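Local coordinates for protein succinylglutamate desuccinylase (Vibrio cholerae, PDB 2G9D) that probably hydrolyses N-succinylglutamate to succinate and glutamate with the help of one zinc ion, the last step of arginine breakdown by the succinyltransferase pathway, at residues 53-58 with 138-143; 148-153 with 179-184; 87-92 with 245-250; 22-27 with 34-39. All blocks are in the same frame, centred on the assembly; numbering follows the deposited sequence.

Contact 1 of 4, residues 53-58 with 138-143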
# COMPACT_ATOMS: atom_id res chain seq x y z
N THR A 53 -17.29 7.89 -12.33
CA THR A 53 -15.96 7.33 -12.53
C THR A 53 -15.14 7.59 -11.29
O THR A 53 -15.41 8.54 -10.54
CB THR A 53 -15.24 7.96 -13.73
OG1 THR A 53 -15.96 7.69 -14.93
CG2 THR A 53 -13.84 7.39 -13.85
N LYS A 54 -14.15 6.74 -11.06
CA LYS A 54 -13.30 6.87 -9.89
C LYS A 54 -11.91 7.41 -10.22
O LYS A 54 -11.43 7.27 -11.34
CB LYS A 54 -13.21 5.50 -9.19
CG LYS A 54 -14.57 5.02 -8.64
CD LYS A 54 -14.47 3.73 -7.81
CE LYS A 54 -14.51 2.52 -8.70
NZ LYS A 54 -15.78 2.52 -9.47
N ASN A 55 -11.29 8.06 -9.24
CA ASN A 55 -9.96 8.61 -9.41
C ASN A 55 -9.13 7.86 -8.40
O ASN A 55 -9.15 8.16 -7.21
CB ASN A 55 -9.97 10.10 -9.12
CG ASN A 55 -10.81 10.86 -10.13
OD1 ASN A 55 -10.53 10.82 -11.33
ND2 ASN A 55 -11.84 11.54 -9.64
N MSE A 56 -8.43 6.87 -8.92
CA MSE A 56 -7.62 5.98 -8.13
C MSE A 56 -6.15 6.27 -8.26
O MSE A 56 -5.68 6.64 -9.33
CB MSE A 56 -7.88 4.53 -8.54
CG MSE A 56 -9.35 4.18 -8.71
SE MSE A 56 -9.62 2.35 -9.32
CE MSE A 56 -8.31 2.30 -10.76
N VAL A 57 -5.44 6.09 -7.15
CA VAL A 57 -4.00 6.29 -7.12
C VAL A 57 -3.39 4.97 -6.67
O VAL A 57 -3.39 4.65 -5.48
CB VAL A 57 -3.58 7.43 -6.15
CG1 VAL A 57 -2.09 7.40 -5.92
CG2 VAL A 57 -3.96 8.78 -6.76
N ILE A 58 -2.93 4.19 -7.64
CA ILE A 58 -2.29 2.90 -7.39
C ILE A 58 -0.82 3.25 -7.35
O ILE A 58 -0.28 3.75 -8.32
CB ILE A 58 -2.56 1.89 -8.57
CG1 ILE A 58 -4.03 1.48 -8.59
CG2 ILE A 58 -1.71 0.64 -8.40
CD1 ILE A 58 -4.96 2.55 -9.05
N ARG A 138 -2.20 16.47 -4.73
CA ARG A 138 -2.89 17.76 -4.80
C ARG A 138 -3.33 18.03 -6.23
O ARG A 138 -4.49 18.33 -6.48
CB ARG A 138 -1.96 18.87 -4.30
CG ARG A 138 -2.61 20.22 -4.03
CD ARG A 138 -2.60 21.12 -5.27
NE ARG A 138 -1.25 21.45 -5.73
CZ ARG A 138 -0.98 22.31 -6.71
NH1 ARG A 138 0.29 22.54 -7.06
NH2 ARG A 138 -1.96 22.95 -7.33
N GLN A 139 -2.39 17.90 -7.18
CA GLN A 139 -2.68 18.13 -8.59
C GLN A 139 -3.69 17.14 -9.14
O GLN A 139 -4.52 17.48 -9.98
CB GLN A 139 -1.40 18.01 -9.42
CG GLN A 139 -0.51 19.25 -9.48
CD GLN A 139 -0.93 20.26 -10.56
OE1 GLN A 139 -1.24 19.87 -11.70
NE2 GLN A 139 -0.93 21.55 -10.22
N PHE A 140 -3.62 15.90 -8.67
CA PHE A 140 -4.51 14.84 -9.15
C PHE A 140 -5.94 15.01 -8.67
O PHE A 140 -6.84 15.11 -9.48
CB PHE A 140 -3.98 13.49 -8.69
CG PHE A 140 -4.68 12.32 -9.31
CD1 PHE A 140 -4.21 11.75 -10.49
CD2 PHE A 140 -5.80 11.75 -8.70
CE1 PHE A 140 -4.83 10.64 -11.05
CE2 PHE A 140 -6.42 10.65 -9.26
CZ PHE A 140 -5.93 10.09 -10.43
N PHE A 141 -6.14 15.04 -7.36
CA PHE A 141 -7.49 15.18 -6.82
C PHE A 141 -8.09 16.55 -7.05
O PHE A 141 -8.82 17.06 -6.20
CB PHE A 141 -7.52 14.86 -5.31
CG PHE A 141 -7.40 13.39 -5.00
CD1 PHE A 141 -8.18 12.46 -5.66
CD2 PHE A 141 -6.48 12.95 -4.06
CE1 PHE A 141 -8.04 11.10 -5.39
CE2 PHE A 141 -6.33 11.59 -3.78
CZ PHE A 141 -7.11 10.67 -4.45
N ALA A 142 -7.81 17.13 -8.20
CA ALA A 142 -8.32 18.46 -8.51
C ALA A 142 -9.72 18.44 -9.14
O ALA A 142 -9.96 17.77 -10.15
CB ALA A 142 -7.35 19.19 -9.42
N ASN A 143 -10.61 19.21 -8.51
CA ASN A 143 -11.99 19.33 -8.96
C ASN A 143 -12.74 18.01 -8.87
O ASN A 143 -13.86 17.88 -9.36
CB ASN A 143 -12.04 19.85 -10.40
CG ASN A 143 -11.77 21.34 -10.48
OD1 ASN A 143 -10.75 21.77 -11.01
ND2 ASN A 143 -12.68 22.13 -9.94

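Contact 2 of 4, residues 148-153 with 179-184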
# COMPACT_ATOMS: atom_id res chain seq x y z
N SER A 148 -15.43 9.39 -5.00
CA SER A 148 -14.80 8.61 -6.06
C SER A 148 -13.28 8.54 -5.96
O SER A 148 -12.60 8.22 -6.95
CB SER A 148 -15.19 9.21 -7.41
OG SER A 148 -14.70 10.54 -7.52
N ARG A 149 -12.73 8.82 -4.79
CA ARG A 149 -11.29 8.80 -4.63
C ARG A 149 -10.76 7.53 -3.96
O ARG A 149 -11.19 7.14 -2.89
CB ARG A 149 -10.86 10.03 -3.86
CG ARG A 149 -11.14 11.30 -4.60
CD ARG A 149 -10.88 12.45 -3.68
NE ARG A 149 -10.99 13.75 -4.33
CZ ARG A 149 -11.40 14.83 -3.69
NH1 ARG A 149 -11.74 14.74 -2.40
NH2 ARG A 149 -11.48 15.99 -4.32
N TRP A 150 -9.80 6.91 -4.62
CA TRP A 150 -9.22 5.68 -4.14
C TRP A 150 -7.72 5.81 -4.11
O TRP A 150 -7.14 6.52 -4.92
CB TRP A 150 -9.57 4.52 -5.09
CG TRP A 150 -10.95 4.01 -4.97
CD1 TRP A 150 -12.10 4.74 -4.94
CD2 TRP A 150 -11.34 2.65 -4.82
NE1 TRP A 150 -13.19 3.92 -4.77
CE2 TRP A 150 -12.75 2.63 -4.69
CE3 TRP A 150 -10.64 1.45 -4.77
CZ2 TRP A 150 -13.47 1.45 -4.53
CZ3 TRP A 150 -11.35 0.28 -4.60
CH2 TRP A 150 -12.75 0.29 -4.47
N HIS A 151 -7.09 5.10 -3.18
CA HIS A 151 -5.65 5.14 -3.11
C HIS A 151 -5.08 3.85 -2.57
O HIS A 151 -5.16 3.57 -1.38
CB HIS A 151 -5.19 6.31 -2.27
CG HIS A 151 -3.71 6.49 -2.31
ND1 HIS A 151 -2.84 5.55 -1.82
CD2 HIS A 151 -2.95 7.49 -2.81
CE1 HIS A 151 -1.60 5.95 -2.02
NE2 HIS A 151 -1.63 7.12 -2.62
N LEU A 152 -4.50 3.06 -3.47
CA LEU A 152 -3.92 1.77 -3.12
C LEU A 152 -2.42 1.73 -3.21
O LEU A 152 -1.84 1.66 -4.29
CB LEU A 152 -4.49 0.69 -4.03
CG LEU A 152 -5.81 0.04 -3.62
CD1 LEU A 152 -6.75 1.02 -2.93
CD2 LEU A 152 -6.45 -0.53 -4.87
N ASP A 153 -1.79 1.75 -2.03
CA ASP A 153 -0.34 1.70 -1.92
C ASP A 153 0.08 0.22 -1.84
O ASP A 153 -0.28 -0.49 -0.89
CB ASP A 153 0.10 2.47 -0.68
CG ASP A 153 1.54 2.91 -0.75
OD1 ASP A 153 1.98 3.66 0.14
OD2 ASP A 153 2.25 2.50 -1.70
N ARG A 179 -17.87 -0.09 1.76
CA ARG A 179 -18.33 -1.43 1.40
C ARG A 179 -17.64 -1.87 0.13
O ARG A 179 -17.25 -3.03 -0.00
CB ARG A 179 -19.85 -1.38 1.21
CG ARG A 179 -20.54 -2.74 1.05
CD ARG A 179 -21.88 -2.76 1.80
NE ARG A 179 -22.70 -3.93 1.47
CZ ARG A 179 -22.27 -5.19 1.49
NH1 ARG A 179 -21.02 -5.46 1.81
NH2 ARG A 179 -23.09 -6.19 1.17
N SER A 180 -17.48 -0.92 -0.80
CA SER A 180 -16.81 -1.17 -2.08
C SER A 180 -15.32 -1.39 -1.85
O SER A 180 -14.66 -2.13 -2.60
CB SER A 180 -16.98 0.01 -3.01
OG SER A 180 -18.31 0.49 -2.96
N LEU A 181 -14.76 -0.72 -0.85
CA LEU A 181 -13.35 -0.91 -0.60
C LEU A 181 -13.13 -2.30 0.01
O LEU A 181 -12.05 -2.89 -0.14
CB LEU A 181 -12.78 0.16 0.32
CG LEU A 181 -11.27 0.01 0.55
CD1 LEU A 181 -10.56 0.07 -0.79
CD2 LEU A 181 -10.75 1.08 1.47
N MSE A 182 -14.14 -2.81 0.70
CA MSE A 182 -14.04 -4.13 1.31
C MSE A 182 -14.07 -5.17 0.23
O MSE A 182 -13.18 -6.02 0.13
CB MSE A 182 -15.21 -4.39 2.25
CG MSE A 182 -15.11 -3.61 3.54
SE MSE A 182 -13.29 -3.70 4.21
CE MSE A 182 -12.90 -1.78 4.25
N GLN A 183 -15.14 -5.08 -0.57
CA GLN A 183 -15.39 -5.96 -1.69
C GLN A 183 -14.15 -6.08 -2.54
O GLN A 183 -13.82 -7.16 -2.99
CB GLN A 183 -16.54 -5.40 -2.52
CG GLN A 183 -17.83 -5.37 -1.76
CD GLN A 183 -18.98 -4.76 -2.55
OE1 GLN A 183 -20.14 -4.82 -2.12
NE2 GLN A 183 -18.66 -4.17 -3.71
N PHE A 184 -13.44 -4.98 -2.75
CA PHE A 184 -12.23 -5.07 -3.55
C PHE A 184 -11.23 -5.99 -2.88
O PHE A 184 -10.66 -6.89 -3.50
CB PHE A 184 -11.55 -3.71 -3.78
CG PHE A 184 -10.22 -3.84 -4.45
CD1 PHE A 184 -10.15 -4.15 -5.81
CD2 PHE A 184 -9.06 -3.88 -3.71
CE1 PHE A 184 -8.95 -4.49 -6.41
CE2 PHE A 184 -7.84 -4.22 -4.29
CZ PHE A 184 -7.78 -4.54 -5.64

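Contact 3 of 4, residues 87-92 with 245-250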
# COMPACT_ATOMS: atom_id res chain seq x y z
N VAL A 87 -9.78 0.36 -19.99
CA VAL A 87 -9.75 1.36 -18.91
C VAL A 87 -11.14 1.86 -18.61
O VAL A 87 -12.04 1.67 -19.40
CB VAL A 87 -8.91 2.60 -19.26
CG1 VAL A 87 -8.88 3.55 -18.08
CG2 VAL A 87 -7.50 2.19 -19.67
N ALA A 88 -11.31 2.53 -17.47
CA ALA A 88 -12.62 3.05 -17.09
C ALA A 88 -12.53 3.87 -15.82
O ALA A 88 -13.54 4.14 -15.16
CB ALA A 88 -13.59 1.90 -16.87
N GLU A 89 -11.31 4.28 -15.48
CA GLU A 89 -11.13 5.04 -14.27
C GLU A 89 -9.86 5.84 -14.28
O GLU A 89 -8.76 5.28 -14.40
CB GLU A 89 -11.11 4.12 -13.04
CG GLU A 89 -12.48 3.84 -12.44
CD GLU A 89 -13.05 2.51 -12.86
OE1 GLU A 89 -14.20 2.22 -12.47
OE2 GLU A 89 -12.35 1.77 -13.58
N ARG A 90 -10.01 7.16 -14.13
CA ARG A 90 -8.86 8.06 -14.10
C ARG A 90 -7.90 7.61 -12.98
O ARG A 90 -8.17 7.79 -11.79
CB ARG A 90 -9.36 9.49 -13.84
CG ARG A 90 -8.33 10.53 -14.11
CD ARG A 90 -8.41 11.66 -13.12
NE ARG A 90 -7.15 12.38 -13.13
CZ ARG A 90 -6.92 13.49 -12.44
NH1 ARG A 90 -7.87 14.00 -11.68
NH2 ARG A 90 -5.73 14.08 -12.52
N CYS A 91 -6.77 7.01 -13.35
CA CYS A 91 -5.82 6.55 -12.35
C CYS A 91 -4.35 6.93 -12.61
O CYS A 91 -3.84 6.86 -13.73
CB CYS A 91 -5.94 5.03 -12.18
SG CYS A 91 -5.56 4.08 -13.67
N LEU A 92 -3.69 7.32 -11.52
CA LEU A 92 -2.30 7.74 -11.53
C LEU A 92 -1.40 6.59 -11.03
O LEU A 92 -1.49 6.18 -9.88
CB LEU A 92 -2.17 8.96 -10.61
CG LEU A 92 -0.95 9.85 -10.72
CD1 LEU A 92 -0.79 10.37 -12.14
CD2 LEU A 92 -1.11 10.98 -9.74
N ILE A 245 -9.86 -1.27 -12.43
CA ILE A 245 -9.66 -0.16 -13.36
C ILE A 245 -10.57 -0.29 -14.60
O ILE A 245 -10.95 0.72 -15.20
CB ILE A 245 -8.15 0.01 -13.80
CG1 ILE A 245 -7.75 -1.03 -14.82
CG2 ILE A 245 -7.24 -0.13 -12.60
CD1 ILE A 245 -6.30 -0.89 -15.22
N SER A 246 -10.95 -1.53 -14.94
CA SER A 246 -11.84 -1.80 -16.08
C SER A 246 -13.29 -1.56 -15.69
O SER A 246 -14.16 -1.50 -16.56
CB SER A 246 -11.69 -3.25 -16.53
OG SER A 246 -12.32 -4.11 -15.60
N ARG A 247 -13.55 -1.44 -14.39
CA ARG A 247 -14.89 -1.18 -13.86
C ARG A 247 -15.92 -2.22 -14.29
O ARG A 247 -17.12 -1.99 -14.16
CB ARG A 247 -15.35 0.21 -14.31
CG ARG A 247 -16.69 0.68 -13.76
CD ARG A 247 -17.35 1.61 -14.76
NE ARG A 247 -17.68 2.95 -14.26
CZ ARG A 247 -18.65 3.22 -13.40
NH1 ARG A 247 -18.88 4.47 -13.02
NH2 ARG A 247 -19.40 2.24 -12.91
N HIS A 248 -15.47 -3.35 -14.82
CA HIS A 248 -16.44 -4.33 -15.22
C HIS A 248 -16.30 -5.69 -14.58
O HIS A 248 -15.39 -5.95 -13.78
CB HIS A 248 -16.49 -4.48 -16.75
CG HIS A 248 -15.30 -5.17 -17.34
ND1 HIS A 248 -14.67 -6.24 -16.75
CD2 HIS A 248 -14.67 -4.97 -18.53
CE1 HIS A 248 -13.71 -6.68 -17.54
NE2 HIS A 248 -13.69 -5.92 -18.63
N LYS A 249 -17.25 -6.54 -14.96
CA LYS A 249 -17.43 -7.91 -14.51
C LYS A 249 -16.42 -8.51 -13.55
O LYS A 249 -15.30 -8.85 -13.93
CB LYS A 249 -17.60 -8.86 -15.71
CG LYS A 249 -17.94 -10.33 -15.31
CD LYS A 249 -19.25 -10.42 -14.50
CE LYS A 249 -19.72 -11.85 -14.22
NZ LYS A 249 -21.07 -11.85 -13.56
N PRO A 250 -16.82 -8.63 -12.28
CA PRO A 250 -15.95 -9.22 -11.26
C PRO A 250 -16.16 -10.72 -11.55
O PRO A 250 -17.11 -11.32 -11.03
CB PRO A 250 -16.58 -8.76 -9.96
CG PRO A 250 -18.04 -8.66 -10.32
CD PRO A 250 -18.01 -8.01 -11.67

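Contact 4 of 4, residues 22-27 with 34-39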
# COMPACT_ATOMS: atom_id res chain seq x y z
N VAL A 22 11.31 11.94 -20.62
CA VAL A 22 10.57 13.19 -20.52
C VAL A 22 9.09 12.90 -20.54
O VAL A 22 8.66 11.82 -20.93
CB VAL A 22 10.87 14.11 -21.72
CG1 VAL A 22 12.35 14.46 -21.77
CG2 VAL A 22 10.43 13.44 -23.02
N ALA A 23 8.30 13.88 -20.12
CA ALA A 23 6.85 13.73 -20.14
C ALA A 23 6.40 13.62 -21.59
O ALA A 23 7.14 14.00 -22.50
CB ALA A 23 6.19 14.94 -19.49
N GLN A 24 5.20 13.09 -21.79
CA GLN A 24 4.62 12.95 -23.12
C GLN A 24 3.23 12.34 -23.09
O GLN A 24 3.06 11.17 -22.76
CB GLN A 24 5.52 12.10 -24.02
CG GLN A 24 5.95 10.78 -23.45
CD GLN A 24 7.03 10.15 -24.30
OE1 GLN A 24 6.90 10.05 -25.52
NE2 GLN A 24 8.12 9.73 -23.67
N THR A 25 2.24 13.15 -23.44
CA THR A 25 0.85 12.71 -23.44
C THR A 25 0.42 12.09 -24.79
O THR A 25 0.59 12.70 -25.84
CB THR A 25 -0.07 13.91 -23.11
OG1 THR A 25 -1.44 13.55 -23.29
CG2 THR A 25 0.27 15.10 -24.01
N VAL A 26 -0.14 10.88 -24.75
CA VAL A 26 -0.58 10.21 -25.99
C VAL A 26 -1.89 9.41 -25.92
O VAL A 26 -2.05 8.54 -25.07
CB VAL A 26 0.51 9.27 -26.53
CG1 VAL A 26 0.72 8.10 -25.60
CG2 VAL A 26 0.11 8.77 -27.89
N ARG A 27 -2.81 9.69 -26.84
CA ARG A 27 -4.10 8.99 -26.94
C ARG A 27 -3.87 7.59 -27.52
O ARG A 27 -3.02 7.42 -28.39
CB ARG A 27 -5.06 9.77 -27.86
CG ARG A 27 -6.39 9.07 -28.20
CD ARG A 27 -7.13 9.77 -29.37
NE ARG A 27 -8.45 9.20 -29.67
CZ ARG A 27 -9.24 9.60 -30.67
NH1 ARG A 27 -10.42 9.03 -30.87
NH2 ARG A 27 -8.85 10.59 -31.47
N LEU A 34 -3.02 8.82 -22.23
CA LEU A 34 -1.91 8.59 -21.29
C LEU A 34 -0.94 9.76 -21.03
O LEU A 34 0.13 9.83 -21.65
CB LEU A 34 -1.05 7.41 -21.77
CG LEU A 34 -1.69 6.06 -22.09
CD1 LEU A 34 -0.57 5.08 -22.43
CD2 LEU A 34 -2.52 5.56 -20.92
N LYS A 35 -1.27 10.64 -20.10
CA LYS A 35 -0.37 11.75 -19.82
C LYS A 35 0.78 11.33 -18.91
O LYS A 35 0.62 11.19 -17.70
CB LYS A 35 -1.14 12.91 -19.18
CG LYS A 35 -2.31 13.41 -20.01
CD LYS A 35 -2.85 14.72 -19.48
CE LYS A 35 -3.30 14.60 -18.03
NZ LYS A 35 -3.90 15.88 -17.54
N LEU A 36 1.95 11.10 -19.51
CA LEU A 36 3.14 10.74 -18.73
C LEU A 36 3.66 12.05 -18.14
O LEU A 36 3.78 13.05 -18.85
CB LEU A 36 4.20 10.15 -19.63
CG LEU A 36 5.04 9.12 -18.91
CD1 LEU A 36 4.20 7.89 -18.65
CD2 LEU A 36 6.20 8.75 -19.78
N HIS A 37 3.98 12.05 -16.86
CA HIS A 37 4.44 13.29 -16.25
C HIS A 37 5.93 13.35 -15.98
O HIS A 37 6.64 14.18 -16.55
CB HIS A 37 3.67 13.53 -14.96
CG HIS A 37 2.19 13.61 -15.14
ND1 HIS A 37 1.60 14.53 -15.97
CD2 HIS A 37 1.18 12.93 -14.55
CE1 HIS A 37 0.29 14.42 -15.89
NE2 HIS A 37 0.01 13.46 -15.03
N GLN A 38 6.41 12.48 -15.10
CA GLN A 38 7.82 12.47 -14.76
C GLN A 38 8.26 11.06 -14.43
O GLN A 38 7.43 10.17 -14.33
CB GLN A 38 8.06 13.38 -13.57
CG GLN A 38 7.28 12.96 -12.35
CD GLN A 38 7.14 14.08 -11.35
OE1 GLN A 38 6.44 15.06 -11.60
NE2 GLN A 38 7.80 13.94 -10.20
N ARG A 39 9.56 10.87 -14.27
CA ARG A 39 10.11 9.58 -13.94
C ARG A 39 9.26 8.81 -12.91
O ARG A 39 9.15 9.20 -11.75
CB ARG A 39 11.54 9.79 -13.43
CG ARG A 39 12.48 8.61 -13.55
CD ARG A 39 13.91 9.12 -13.51
NE ARG A 39 14.85 8.11 -13.00
CZ ARG A 39 15.25 7.05 -13.69
NH1 ARG A 39 14.81 6.84 -14.92
NH2 ARG A 39 16.09 6.18 -13.14

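Contact 1 of 4, residues 53-58 with 138-143
Apolar packing dominates this buried contact, and two consecutive phenylalanines at the end of helix 125-140 supply most of it. F140, with CG anti to its backbone N (chi1 -170°), sends its ring against the strand, where V57 CG2 lies over one face, 4.2 Å from the ring centroid and 20° off the normal, a CH-pi contact. V57 holds CG2 anti to its carbonyl carbon, and passes F140 head to tail. Alongside, N55 CB meets F140 CE2 at 3.6 Å. F141, just past the last helical residue, has CG beside its backbone N, which brings its ring tip near V57, CZ to CG2 at 4.3 Å.

The setting is the catalytic domain, related to zinc carboxypeptidases, in which helix 125-140 lies against the sheet through strand 55-60; N55 and V57 face the helix, while M56, whose CB points away from it, packs on L244 and I245 of helix 235-246.

N55 O sits at the edge of F141, near its plane, 3.6 Å from CE1, and M56 O is 3.6 Å from F140 CZ. No hydrogen bond links the segments; R90 instead donates from NH1 to F140 O and makes a cation-pi contact with the F140 ring.

Contact 2 of 4, residues 148-153 with 179-184
Strand 149-157 of the catalytic alpha/beta domain, which further along carries H155, a predicted zinc ligand, is packed here against helix 179-187. The short segments run roughly the same way, their axes crossing at -33° with a closest approach of 11.2 Å. Alternation along the strand decides what meets the helix: W150 and L152 point towards it, and H151 between them points away.

W150 makes most of the contact with the far rim of its six-membered ring. With CG beside the backbone N (chi1 -77°), the indole reaches across to the first turn of the helix, where CH2 comes within 3.6 Å of S180 O. That carbonyl already accepts the helical hydrogen bond from F184 N. At the neighbouring corner, W150 CZ3 lies 3.9 Å from L181 CD1 and 4.1 Å from F184 CB, the latter at the indole edge and near its plane. L181 has CG anti to its backbone N (chi1 -177°), so that its end comes nearer the strand than its first bond suggests, and it lies head to tail with W150.

One step further on, L152 and F184 meet tip to tip, L152 CD2 standing 4.0 Å from F184 CE2. Helix 235-246 adjoins the same cluster, with L244 touching W150 and L152, and A240 touching F184.

No hydrogen bond crosses between the segments. Between them cohesion therefore comes from burial of apolar surface, with the tryptophan rim and the leucine and phenylalanine side chains supplying the adhesion.

Contact 3 of 4, residues 87-92 with 245-250
Charge contributes one loose link across this partly buried contact. E89 OE1 and R247 NE form a long salt bridge at 4.0 Å, in which the oxygen lies well out of the guanidinium plane, so no N-H points at it and the attraction is electrostatic alone. The two side chains cross at about a right angle, although their carboxylate and guanidinium planes are only 24° apart. E89 bends at chi2 (99°), which lays its carboxylate beside the first carbons of R247 rather than at the tip. Each charge also has a weak, long ion-pair partner elsewhere: K54 for E89 and D50 for R247.

Backbone atoms come close without forming a clear hydrogen bond. A88 N stands 2.9 Å from I245 O, but the angle is poor. The hydroxyl of S246 turns back to its own helix, where OG is hydrogen-bonded to R242 O and D243 O.

In the packing, I245 buries more surface than any other residue of the two segments, and it also touches M56 of strand 55-60 and I80 of helix 68-81. A88 CB points towards the helix end and meets R247 CB at 3.5 Å. V87 CB points away from the helix end, and its side chain touches V44 and I80.

R247, with positive phi (57°), is the first residue to leave helix 235-246. The arrangement is thus a helix terminus, where the C-terminal end of helix 235-246 meets the loop entering strand 90-94, away from the predicted zinc site.

Contact 4 of 4, residues 22-27 with 34-39
Four backbone hydrogen bonds hold these two strands together. The straightest and shortest runs from L34 N to V26 O, 3.0 Å long with an angle of 162° at the hydrogen; its return partner, V26 N to L34 O, is 3.3 Å. The second pair joins Q24 and L36: Q24 N donates to L36 O at 3.3 Å, while the reverse bond from L36 N to Q24 O is weak. In the three stronger bonds the donor sits above the carbonyl plane.

Between these hydrogen-bonded pairs, T25 faces K35 as a non-hydrogen-bonded pair, and T25 CA makes a CA-H...O contact with L34 O. The T25 and K35 side chains run alongside each other on one face. T25 holds OG1 anti to its backbone N (chi1 172°), which places it 3.4 Å from K35 CG, before the lysine chain bends at chi3 and its end leads away.

Q24, V26, L34 and L36 occupy the other face. There V26 CG1 approaches L34 CB at 4.3 Å, and L36 CB lies 3.5 Å from Q24 O. Both leucines also touch L42 of strand 41-44. Beyond the ladder, A23 CB lies close to the carbonyls of L36 and H37, and the H37 imidazole is hydrogen-bonded through NE2 to E43.

The pattern is that of an antiparallel beta hairpin, strands 24-27 and 33-38, extended by strand 41-44.

In the fold
From the N terminus, contact 4 closes first, a short hairpin whose second strand pairs with strand 41-44. Contact 1 follows in series and closes the loop from strand 55-60 to the end of helix 125-140. Contact 3 begins inside that loop and closes far later, so the two cross. Contact 2, in series with contact 1, is nested within contact 3. Contacts 1 and 2 meet where strands 55-60 and 149-157 pair, and contacts 1 and 3 where strand 90-94 joins strand 55-60. Helices 125-140 and 179-187 are thereby tied to strands 55-60 and 149-157, and the end of helix 235-246 to the loop before strand 90-94, while contact 4 touches contact 3 through L92 and H37.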